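PDB 6AQZ: gdp-l-fucose synthetase, which binds NADP and probably catalyses the NADPH-dependent epimerisation and reduction that yield GDP-L-fucose in Naegleria fowleri. Local coordinates for residues H83-F87 with D104-N109; D242-M246 with F316-P320; M212-Y216 with F332-Y336; C131-D135 with L146-H152. All coordinates share one frame. Residues are numbered along the deposited sequence.

Contact 1: H83-F87 with D104-N109; sequences HLAAF and DNVNMN. With NAP (NADP nicotinamide-adenine-dinucleotide phosphate), chain G.
Residues 83-87 leave the end of parallel strand 80-83 in a largely extended loop, one of the cofactor-contacting loops of a Rossmann-type fold, and run past one side of helix 98-118. The closest CA pair is Phe87 with Asn105, at 5.8 Å. Asp104 (chi1 m) places OD2 over one face of the Phe87 ring, 3.7 Å from CD2, while the same oxygen forms a salt bridge with Arg64. Asn105 (chi1 m) brings its amide to the Phe87 backbone and pairs with it twice: Phe87 N donates to Asn105 OD1 at 2.9 Å and Asn105 ND2 donates to Phe87 O at 2.8 Å, with angles of 165° and 170°. Met108, with chi1 and chi2 both t, extends into the loop, SD lying 3.8 Å from Ala85 CB and CE 3.5 Å from Phe87 N. Asn109 (chi1 m) accepts a 2.7 Å hydrogen bond at OD1 from His83 NE2; His83 (chi1 t) pairs its ND1 with Thr30. A water donates to both Ala85 O (2.6 Å) and Asn109 OD1 (2.8 Å). On the cofactor side, Ala85 CA approaches NADP O4B at 3.5 Å, and NADP O3D makes a weak 3.2 Å bond to Leu84 O. Asn105 thus pairs with the Phe87 backbone, and Asn109 with the His83 ring and, through water, Ala85 O, consistent with holding in place the loop whose residues 84-86 line the NADP pocket.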
# COMPACT_ATOMS: atom_id res chain seq x y z
N HIS A 83 -12.91 -14.34 -2.12
CA HIS A 83 -12.96 -13.02 -1.49
C HIS A 83 -13.33 -11.99 -2.55
O HIS A 83 -12.47 -11.53 -3.30
CB HIS A 83 -11.62 -12.71 -0.82
CG HIS A 83 -11.49 -11.31 -0.33
ND1 HIS A 83 -12.53 -10.63 0.28
CD2 HIS A 83 -10.43 -10.47 -0.32
CE1 HIS A 83 -12.12 -9.42 0.62
NE2 HIS A 83 -10.85 -9.30 0.28
N LEU A 84 -14.62 -11.66 -2.65
CA LEU A 84 -15.10 -10.67 -3.60
C LEU A 84 -15.50 -9.35 -2.94
O LEU A 84 -15.64 -8.35 -3.64
CB LEU A 84 -16.31 -11.22 -4.38
CG LEU A 84 -16.14 -12.58 -5.09
CD1 LEU A 84 -17.46 -13.00 -5.74
CD2 LEU A 84 -15.04 -12.63 -6.12
N ALA A 85 -15.67 -9.32 -1.63
CA ALA A 85 -16.13 -8.10 -0.99
C ALA A 85 -15.09 -7.00 -1.19
O ALA A 85 -13.88 -7.23 -1.14
CB ALA A 85 -16.35 -8.33 0.51
N ALA A 86 -15.60 -5.79 -1.45
CA ALA A 86 -14.78 -4.59 -1.56
C ALA A 86 -15.67 -3.39 -1.31
O ALA A 86 -16.88 -3.44 -1.50
CB ALA A 86 -14.13 -4.47 -2.94
N PHE A 87 -15.04 -2.29 -0.93
CA PHE A 87 -15.75 -1.03 -0.80
C PHE A 87 -15.50 -0.25 -2.08
O PHE A 87 -14.38 0.18 -2.35
CB PHE A 87 -15.30 -0.26 0.43
CG PHE A 87 -15.86 1.11 0.51
CD1 PHE A 87 -17.17 1.32 0.86
CD2 PHE A 87 -15.07 2.22 0.21
CE1 PHE A 87 -17.69 2.59 0.92
CE2 PHE A 87 -15.58 3.50 0.27
CZ PHE A 87 -16.90 3.69 0.62
N ASP A 104 -11.18 1.52 4.28
CA ASP A 104 -12.20 0.48 4.22
C ASP A 104 -11.70 -0.74 3.50
O ASP A 104 -11.94 -1.88 3.93
CB ASP A 104 -13.45 1.00 3.52
CG ASP A 104 -14.19 2.01 4.35
OD1 ASP A 104 -13.75 2.29 5.49
OD2 ASP A 104 -15.22 2.52 3.87
N ASN A 105 -10.98 -0.54 2.39
CA ASN A 105 -10.48 -1.66 1.63
C ASN A 105 -9.28 -2.33 2.29
O ASN A 105 -9.24 -3.57 2.39
CB ASN A 105 -10.19 -1.22 0.19
CG ASN A 105 -11.47 -1.13 -0.64
OD1 ASN A 105 -12.13 -2.15 -0.83
ND2 ASN A 105 -11.85 0.08 -1.11
N VAL A 106 -8.32 -1.56 2.80
CA VAL A 106 -7.14 -2.23 3.34
C VAL A 106 -7.51 -2.96 4.64
O VAL A 106 -6.97 -4.04 4.92
CB VAL A 106 -5.95 -1.27 3.52
CG1 VAL A 106 -6.07 -0.40 4.83
CG2 VAL A 106 -4.67 -2.07 3.49
N ASN A 107 -8.47 -2.43 5.41
CA ASN A 107 -8.91 -3.12 6.63
C ASN A 107 -9.63 -4.42 6.31
O ASN A 107 -9.32 -5.48 6.86
CB ASN A 107 -9.81 -2.19 7.43
CG ASN A 107 -9.02 -1.13 8.17
OD1 ASN A 107 -7.88 -1.37 8.57
ND2 ASN A 107 -9.60 0.06 8.33
N MET A 108 -10.58 -4.35 5.38
CA MET A 108 -11.31 -5.54 4.96
C MET A 108 -10.35 -6.59 4.38
O MET A 108 -10.45 -7.78 4.72
CB MET A 108 -12.41 -5.08 3.99
CG MET A 108 -13.03 -6.06 3.07
SD MET A 108 -14.59 -5.50 2.30
CE MET A 108 -14.61 -3.70 2.26
N ASN A 109 -9.41 -6.16 3.55
CA ASN A 109 -8.48 -7.13 2.94
C ASN A 109 -7.55 -7.74 3.98
O ASN A 109 -7.36 -8.97 4.00
CB ASN A 109 -7.71 -6.47 1.81
CG ASN A 109 -8.60 -6.20 0.62
OD1 ASN A 109 -9.60 -6.89 0.44
ND2 ASN A 109 -8.26 -5.20 -0.18
PA NAP G . -20.80 -5.16 -5.93
O1A NAP G . -20.79 -3.71 -5.57
O2A NAP G . -21.75 -5.71 -6.96
O5B NAP G . -20.97 -6.10 -4.58
C5B NAP G . -19.87 -5.88 -3.78
C4B NAP G . -20.01 -6.82 -2.56
O4B NAP G . -19.18 -6.39 -1.46
C3B NAP G . -21.51 -6.92 -2.06
O3B NAP G . -21.80 -8.22 -1.64
C2B NAP G . -21.46 -6.07 -0.78
O2B NAP G . -22.28 -6.50 0.19
C1B NAP G . -20.00 -6.49 -0.30
N9A NAP G . -19.50 -5.59 0.73
C8A NAP G . -19.11 -4.27 0.58
N7A NAP G . -18.68 -3.71 1.73
C5A NAP G . -18.80 -4.73 2.67
C6A NAP G . -18.51 -4.76 4.03
N6A NAP G . -18.00 -3.63 4.67
N1A NAP G . -18.69 -5.89 4.76
C2A NAP G . -19.18 -6.95 4.05
N3A NAP G . -19.52 -7.06 2.74
C4A NAP G . -19.30 -5.91 2.06
O3 NAP G . -19.21 -5.33 -6.43
PN NAP G . -19.01 -6.40 -7.58
O1N NAP G . -19.54 -7.75 -7.26
O2N NAP G . -19.09 -5.81 -8.97
O5D NAP G . -17.29 -6.71 -7.53
C5D NAP G . -16.92 -7.52 -6.49
C4D NAP G . -15.43 -7.72 -6.70
O4D NAP G . -15.19 -7.71 -8.11
C3D NAP G . -14.68 -6.43 -6.10
O3D NAP G . -13.53 -6.84 -5.44
C2D NAP G . -14.35 -5.61 -7.37
O2D NAP G . -13.16 -4.93 -7.31
C1D NAP G . -14.19 -6.74 -8.42
N1N NAP G . -14.34 -6.20 -9.80
C2N NAP G . -15.57 -5.81 -10.32
C3N NAP G . -15.66 -5.28 -11.59
C7N NAP G . -16.99 -4.86 -12.13
O7N NAP G . -17.12 -4.29 -13.23
N7N NAP G . -18.14 -5.11 -11.38
C4N NAP G . -14.47 -5.08 -12.45
C5N NAP G . -13.19 -5.50 -11.80
C6N NAP G . -13.16 -6.02 -10.57
P2B NAP G . -23.99 -5.78 0.21
O1X NAP G . -24.52 -6.40 -1.05
O2X NAP G . -24.49 -6.36 1.53
O3X NAP G . -23.66 -4.32 0.17
O HOH W 1 -11.40 -6.57 -1.72

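Contact 2: D242-M246 with F316-P320; sequences DAARM and FQYTP
A helix-to-loop contact joins helix 240-253, which follows strand 234-239 of the main sheet in this Rossmann-type fold, to the extended loop 316-320 leading into helix 321-335, with Pro320 at the N-cap position of that helix. Residues 242-246 are helical, with Met246 N bonded to Asp242 O at 2.9 Å; the loop residues have psi between 124° and 158°. The nearest CA pairs are Asp242 with Tyr318 at 6.3 Å and Met246 with Phe316 at 8.3 Å.

Polar interactions centre on Asp242 and Arg245, both with chi1 m. The Asp242 carboxylate receives two bonds from one threonine: Thr319 N donates to Asp242 OD2 and Thr319 OG1 donates to Asp242 OD1, each at 2.8 Å. Within the helix, Arg245 NH2 forms a 2.7 Å salt bridge with Asp242 OD1. The same NH2 donates to Gln317 O at 2.7 Å, whereas the bond from Arg245 NH1 to Gln317 O, at 3.2 Å and 134°, is weak.

A ring-to-guanidinium contact follows: Phe316 (chi1 t) places CE1 over one face of the Arg245 guanidinium, 3.3 Å from NH1. In the apolar and sulfur packing, Met246 (m, t, p) makes Met-aromatic contacts with both rings, its SD 4.8 Å from the Phe316 centroid and 5.3 Å from that of Tyr318, each oblique. Behind them, Leu238 touches Met246 and Tyr318. The closest carbon pair in this packing is Met246 CG with Phe316 CZ, at 3.4 Å.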
# COMPACT_ATOMS: atom_id res chain seq x y z
N ASP A 242 -19.98 -15.77 -17.25
CA ASP A 242 -18.71 -16.24 -17.78
C ASP A 242 -17.57 -16.01 -16.78
O ASP A 242 -16.76 -16.91 -16.54
CB ASP A 242 -18.41 -15.56 -19.10
CG ASP A 242 -19.30 -16.00 -20.21
OD1 ASP A 242 -20.08 -16.97 -20.03
OD2 ASP A 242 -19.20 -15.37 -21.28
N ALA A 243 -17.51 -14.82 -16.18
CA ALA A 243 -16.48 -14.55 -15.18
C ALA A 243 -16.56 -15.53 -14.03
O ALA A 243 -15.53 -15.98 -13.50
CB ALA A 243 -16.60 -13.11 -14.66
N ALA A 244 -17.79 -15.89 -13.63
CA ALA A 244 -17.99 -16.86 -12.55
C ALA A 244 -17.44 -18.24 -12.91
O ALA A 244 -16.92 -18.95 -12.04
CB ALA A 244 -19.48 -16.94 -12.19
N ARG A 245 -17.61 -18.67 -14.17
CA ARG A 245 -17.05 -19.95 -14.60
C ARG A 245 -15.52 -19.90 -14.64
O ARG A 245 -14.83 -20.84 -14.23
CB ARG A 245 -17.63 -20.35 -15.96
CG ARG A 245 -19.11 -20.75 -15.91
CD ARG A 245 -19.56 -21.39 -17.22
NE ARG A 245 -19.61 -20.40 -18.29
CZ ARG A 245 -18.96 -20.48 -19.45
NH1 ARG A 245 -18.16 -21.51 -19.72
NH2 ARG A 245 -19.12 -19.50 -20.33
N MET A 246 -14.96 -18.78 -15.14
CA MET A 246 -13.52 -18.59 -15.14
C MET A 246 -12.98 -18.55 -13.72
O MET A 246 -11.92 -19.12 -13.43
CB MET A 246 -13.17 -17.30 -15.87
CG MET A 246 -13.71 -17.27 -17.26
SD MET A 246 -13.66 -15.64 -18.02
CE MET A 246 -11.97 -15.59 -18.61
N PHE A 316 -12.02 -22.94 -23.28
CA PHE A 316 -13.10 -22.22 -22.61
C PHE A 316 -14.02 -21.54 -23.61
O PHE A 316 -13.56 -20.89 -24.56
CB PHE A 316 -12.54 -21.19 -21.64
CG PHE A 316 -13.59 -20.48 -20.86
CD1 PHE A 316 -14.12 -21.04 -19.71
CD2 PHE A 316 -14.06 -19.24 -21.27
CE1 PHE A 316 -15.10 -20.38 -18.97
CE2 PHE A 316 -15.02 -18.57 -20.53
CZ PHE A 316 -15.55 -19.15 -19.39
N GLN A 317 -15.32 -21.67 -23.39
CA GLN A 317 -16.36 -21.14 -24.26
C GLN A 317 -17.02 -19.94 -23.59
O GLN A 317 -17.48 -20.04 -22.45
CB GLN A 317 -17.40 -22.20 -24.59
CG GLN A 317 -16.87 -23.42 -25.33
CD GLN A 317 -16.60 -23.15 -26.80
OE1 GLN A 317 -15.99 -22.14 -27.16
NE2 GLN A 317 -17.05 -24.06 -27.66
N TYR A 318 -17.01 -18.80 -24.28
CA TYR A 318 -17.68 -17.59 -23.82
C TYR A 318 -19.15 -17.57 -24.27
O TYR A 318 -19.56 -18.24 -25.23
CB TYR A 318 -16.97 -16.34 -24.35
CG TYR A 318 -15.58 -16.06 -23.82
CD1 TYR A 318 -15.38 -15.59 -22.52
CD2 TYR A 318 -14.46 -16.23 -24.63
CE1 TYR A 318 -14.11 -15.32 -22.03
CE2 TYR A 318 -13.17 -15.96 -24.14
CZ TYR A 318 -13.00 -15.51 -22.85
OH TYR A 318 -11.73 -15.24 -22.37
N THR A 319 -19.96 -16.78 -23.56
CA THR A 319 -21.31 -16.44 -24.01
C THR A 319 -21.22 -15.31 -25.04
O THR A 319 -20.55 -14.31 -24.77
CB THR A 319 -22.20 -15.98 -22.85
OG1 THR A 319 -22.26 -16.97 -21.82
CG2 THR A 319 -23.62 -15.66 -23.35
N PRO A 320 -21.83 -15.45 -26.21
CA PRO A 320 -21.84 -14.33 -27.17
C PRO A 320 -22.41 -13.07 -26.53
O PRO A 320 -23.32 -13.13 -25.70
CB PRO A 320 -22.74 -14.84 -28.30
CG PRO A 320 -22.62 -16.31 -28.23
CD PRO A 320 -22.46 -16.66 -26.77

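Contact 3: M212-Y216 with F332-Y336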
# COMPACT_ATOMS: atom_id res chain seq x y z
N MET A 212 -28.30 0.49 -19.53
CA MET A 212 -29.53 -0.31 -19.47
C MET A 212 -30.64 0.43 -18.74
O MET A 212 -31.78 0.46 -19.21
CB MET A 212 -29.27 -1.66 -18.81
CG MET A 212 -28.59 -2.64 -19.71
SD MET A 212 -28.37 -4.25 -18.93
CE MET A 212 -27.48 -5.07 -20.24
N HIS A 213 -30.32 1.03 -17.60
CA HIS A 213 -31.33 1.75 -16.85
C HIS A 213 -31.79 2.99 -17.62
O HIS A 213 -32.98 3.34 -17.60
CB HIS A 213 -30.78 2.15 -15.48
CG HIS A 213 -31.84 2.55 -14.50
ND1 HIS A 213 -31.55 3.07 -13.26
CD2 HIS A 213 -33.19 2.53 -14.59
CE1 HIS A 213 -32.67 3.33 -12.61
NE2 HIS A 213 -33.68 3.01 -13.40
N LYS A 214 -30.85 3.64 -18.30
CA LYS A 214 -31.18 4.80 -19.13
C LYS A 214 -32.12 4.41 -20.26
O LYS A 214 -33.10 5.12 -20.53
CB LYS A 214 -29.89 5.40 -19.69
CG LYS A 214 -29.57 6.79 -19.21
CD LYS A 214 -28.14 6.90 -18.73
CE LYS A 214 -27.35 7.86 -19.61
NZ LYS A 214 -28.22 9.00 -20.03
N CYS A 215 -31.85 3.28 -20.91
CA CYS A 215 -32.70 2.84 -22.00
C CYS A 215 -34.10 2.49 -21.48
O CYS A 215 -35.11 2.78 -22.13
CB CYS A 215 -32.06 1.65 -22.72
SG CYS A 215 -32.87 1.18 -24.29
N TYR A 216 -34.15 1.85 -20.31
CA TYR A 216 -35.42 1.55 -19.66
C TYR A 216 -36.23 2.82 -19.39
O TYR A 216 -37.44 2.85 -19.65
CB TYR A 216 -35.16 0.79 -18.37
CG TYR A 216 -36.41 0.43 -17.57
CD1 TYR A 216 -36.94 1.33 -16.65
CD2 TYR A 216 -37.04 -0.81 -17.72
CE1 TYR A 216 -38.07 1.01 -15.91
CE2 TYR A 216 -38.16 -1.13 -16.99
CZ TYR A 216 -38.68 -0.22 -16.08
OH TYR A 216 -39.81 -0.54 -15.35
N PHE A 332 -33.45 -7.77 -15.98
CA PHE A 332 -33.73 -6.43 -15.49
C PHE A 332 -35.22 -6.12 -15.59
O PHE A 332 -35.81 -5.58 -14.64
CB PHE A 332 -32.89 -5.43 -16.29
CG PHE A 332 -32.92 -4.05 -15.75
CD1 PHE A 332 -32.61 -3.80 -14.42
CD2 PHE A 332 -33.20 -2.98 -16.58
CE1 PHE A 332 -32.62 -2.49 -13.92
CE2 PHE A 332 -33.20 -1.68 -16.09
CZ PHE A 332 -32.90 -1.44 -14.76
N LEU A 333 -35.85 -6.49 -16.70
CA LEU A 333 -37.28 -6.23 -16.85
C LEU A 333 -38.09 -7.02 -15.83
O LEU A 333 -39.00 -6.48 -15.19
CB LEU A 333 -37.73 -6.56 -18.27
CG LEU A 333 -37.15 -5.61 -19.32
CD1 LEU A 333 -37.36 -6.15 -20.73
CD2 LEU A 333 -37.76 -4.24 -19.18
N GLU A 334 -37.74 -8.29 -15.63
CA GLU A 334 -38.51 -9.12 -14.70
C GLU A 334 -38.27 -8.75 -13.24
O GLU A 334 -39.13 -9.06 -12.41
CB GLU A 334 -38.20 -10.60 -14.92
N ASN A 335 -37.16 -8.08 -12.91
CA ASN A 335 -36.82 -7.85 -11.50
C ASN A 335 -36.63 -6.38 -11.15
O ASN A 335 -36.14 -6.08 -10.06
CB ASN A 335 -35.56 -8.63 -11.13
CG ASN A 335 -35.77 -10.12 -11.15
OD1 ASN A 335 -36.37 -10.67 -10.23
ND2 ASN A 335 -35.29 -10.79 -12.20
N TYR A 336 -37.10 -5.47 -12.00
CA TYR A 336 -36.78 -4.05 -11.84
C TYR A 336 -37.03 -3.55 -10.43
O TYR A 336 -36.26 -2.74 -9.91
CB TYR A 336 -37.59 -3.22 -12.83
CG TYR A 336 -37.30 -1.72 -12.79
CD1 TYR A 336 -36.13 -1.20 -13.35
CD2 TYR A 336 -38.20 -0.82 -12.21
CE1 TYR A 336 -35.85 0.16 -13.32
CE2 TYR A 336 -37.93 0.56 -12.18
CZ TYR A 336 -36.76 1.04 -12.74
OH TYR A 336 -36.46 2.39 -12.73
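Met212 starts the contact lightly: its CB points toward helix 321-335, but the end of the side chain leads away from Phe332, so the closest approach is from its backbone, O to Phe332 CE2 at 4.0 Å. His213, one residue on, uses the t rotamer to bring its ring across. Its NE2 lies 2.9 Å from Tyr336 OH in a hydrogen bond whose donor could be either residue, while ND1 is bonded to Phe200 O, so both ring nitrogens have partners. The Phe332 edge is directed toward the His213 face in an offset edge-to-face pair, centroids 5.9 Å apart and planes at 80°. With Tyr216 these rings make an aromatic cluster of four, joining helix 207-221 to segment 332-336; Phe200 stacks on Phe332 from outside the two segments. Tyr216 follows one turn after Met212, chi1 again t. Its ring lies face to face with that of Tyr336, centroids 4.1 Å apart and planes at 20°, with Tyr216 CE1 3.4 Å from Tyr336 CZ. The edge of Phe332 also meets the Tyr216 face, centroids 5.7 Å apart, and Leu333 CD2 closes on the Tyr216 ring edge at 3.8 Å from CD2.

Contact 4: C131-D135 with L146-H152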
# COMPACT_ATOMS: atom_id res chain seq x y z
N CYS A 131 -8.35 -1.58 -13.53
CA CYS A 131 -8.16 -0.14 -13.43
C CYS A 131 -7.14 0.25 -12.36
O CYS A 131 -6.93 1.44 -12.12
CB CYS A 131 -9.52 0.56 -13.20
SG CYS A 131 -10.41 0.21 -11.64
N VAL A 132 -6.46 -0.73 -11.75
CA VAL A 132 -5.42 -0.46 -10.76
C VAL A 132 -4.00 -0.59 -11.33
O VAL A 132 -3.02 -0.42 -10.59
CB VAL A 132 -5.60 -1.38 -9.55
CG1 VAL A 132 -7.09 -1.42 -9.13
CG2 VAL A 132 -5.05 -2.79 -9.84
N PHE A 133 -3.86 -0.86 -12.62
CA PHE A 133 -2.56 -1.02 -13.22
C PHE A 133 -1.89 0.34 -13.38
O PHE A 133 -2.56 1.37 -13.32
CB PHE A 133 -2.70 -1.73 -14.57
CG PHE A 133 -2.75 -3.21 -14.45
CD1 PHE A 133 -3.94 -3.86 -14.17
CD2 PHE A 133 -1.60 -3.97 -14.59
CE1 PHE A 133 -3.99 -5.24 -14.05
CE2 PHE A 133 -1.65 -5.35 -14.47
CZ PHE A 133 -2.84 -5.98 -14.19
N PRO A 134 -0.56 0.37 -13.58
CA PRO A 134 0.15 1.65 -13.71
C PRO A 134 -0.42 2.51 -14.82
O PRO A 134 -0.82 2.02 -15.87
CB PRO A 134 1.60 1.24 -14.01
CG PRO A 134 1.74 -0.10 -13.40
CD PRO A 134 0.38 -0.77 -13.50
N ASP A 135 -0.43 3.82 -14.57
CA ASP A 135 -0.92 4.76 -15.56
C ASP A 135 -0.01 4.82 -16.78
O ASP A 135 -0.49 4.83 -17.92
CB ASP A 135 -1.11 6.14 -14.95
CG ASP A 135 -1.83 7.08 -15.89
OD1 ASP A 135 -2.91 6.68 -16.38
OD2 ASP A 135 -1.33 8.19 -16.13
N LEU A 146 1.59 -5.17 -12.90
CA LEU A 146 0.74 -4.64 -11.83
C LEU A 146 1.43 -3.57 -10.96
O LEU A 146 0.80 -2.55 -10.64
CB LEU A 146 0.25 -5.80 -10.97
CG LEU A 146 -0.59 -5.43 -9.76
CD1 LEU A 146 -1.87 -4.68 -10.17
CD2 LEU A 146 -0.95 -6.69 -9.01
N HIS A 147 2.69 -3.77 -10.56
CA HIS A 147 3.34 -2.86 -9.61
C HIS A 147 4.40 -1.98 -10.26
O HIS A 147 5.17 -1.33 -9.55
CB HIS A 147 3.99 -3.65 -8.46
CG HIS A 147 3.03 -4.53 -7.72
ND1 HIS A 147 2.17 -4.06 -6.75
CD2 HIS A 147 2.81 -5.86 -7.80
CE1 HIS A 147 1.44 -5.06 -6.28
NE2 HIS A 147 1.80 -6.16 -6.91
N GLU A 148 4.45 -1.92 -11.58
CA GLU A 148 5.52 -1.22 -12.28
C GLU A 148 5.16 0.26 -12.46
O GLU A 148 5.11 0.79 -13.57
CB GLU A 148 5.78 -1.88 -13.63
CG GLU A 148 6.23 -3.34 -13.51
CD GLU A 148 7.52 -3.53 -12.70
OE1 GLU A 148 8.45 -2.71 -12.84
OE2 GLU A 148 7.58 -4.49 -11.91
N GLY A 149 4.89 0.93 -11.35
CA GLY A 149 4.59 2.34 -11.40
C GLY A 149 3.26 2.71 -10.77
O GLY A 149 2.40 1.85 -10.50
N PRO A 150 3.06 4.00 -10.52
CA PRO A 150 1.89 4.42 -9.77
C PRO A 150 0.63 4.31 -10.61
O PRO A 150 0.67 4.50 -11.84
CB PRO A 150 2.20 5.88 -9.42
CG PRO A 150 3.11 6.33 -10.50
CD PRO A 150 3.93 5.13 -10.89
N PRO A 151 -0.50 4.03 -10.00
CA PRO A 151 -1.76 3.99 -10.77
C PRO A 151 -2.25 5.38 -11.14
O PRO A 151 -1.63 6.38 -10.75
CB PRO A 151 -2.73 3.27 -9.82
CG PRO A 151 -2.23 3.67 -8.45
CD PRO A 151 -0.71 3.74 -8.57
N HIS A 152 -3.34 5.47 -11.89
CA HIS A 152 -3.89 6.77 -12.21
C HIS A 152 -4.34 7.47 -10.94
O HIS A 152 -4.74 6.85 -9.96
CB HIS A 152 -5.07 6.65 -13.17
CG HIS A 152 -5.54 7.97 -13.70
ND1 HIS A 152 -6.58 8.68 -13.13
CD2 HIS A 152 -5.10 8.73 -14.74
CE1 HIS A 152 -6.77 9.80 -13.80
NE2 HIS A 152 -5.88 9.85 -14.78
O HOH W 2 -4.87 3.62 -12.59
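Leu146, with chi1 t and chi2 p, sets CD1 over the face of the Phe133 ring: 4.2 Å from the centroid and 6° off the normal, a CH-pi contact. The Phe133 CB points away from residues 146-152, but chi1 near -84° swings the ring back to Leu146. Val132 (chi1 m) reaches the same methyl, CG2 3.7 Å from Leu146 CD1. Pro134 (C-gamma exo) lies against the inverse gamma turn centred on Glu148, CG 3.5 Å from Glu148 O. At phi 124° and psi 166°, a CB on Gly149 would clash with the preceding carbonyl oxygen. Next, Pro150 O accepts from Asp135 N at 3.0 Å. Asp135 and His152 both have chi1 t, with Asp135 OD1 3.4 Å from His152 CD2 at the ring edge; His152 ND1 bonds Ser154. Water links His152 N (2.5 Å) to Cys131 O (3.0 Å). Both segments lie between strand 123-127 and helix 156-179, whose Arg163 bonds Val132 O and Gly149 O; Tyr160 of the second subunit packs on His147.

In the fold
The four contacts are separate, with no two touching. Contact 1 lies in the NADP pocket, contributing Leu84, Ala85 and Ala86. Contact 4 approaches the same cofactor, Val132's side chain being about 7 Å from it, whereas the side chains of Met246 in contact 2 and Met212 in contact 3 are about 12 and 13 Å away. Contacts 1 and 2 lie on opposite sides of the chain's centre, their centres 25 Å apart but their nearest atoms about 8 Å. Along the chain, contact 2 is nested within the loop that contact 3 closes; helix 321-335 starts directly after 316-320 and carries residues 332-335 in its last part. Contacts 3 and 4 are the most distant pair, 34 Å between centres.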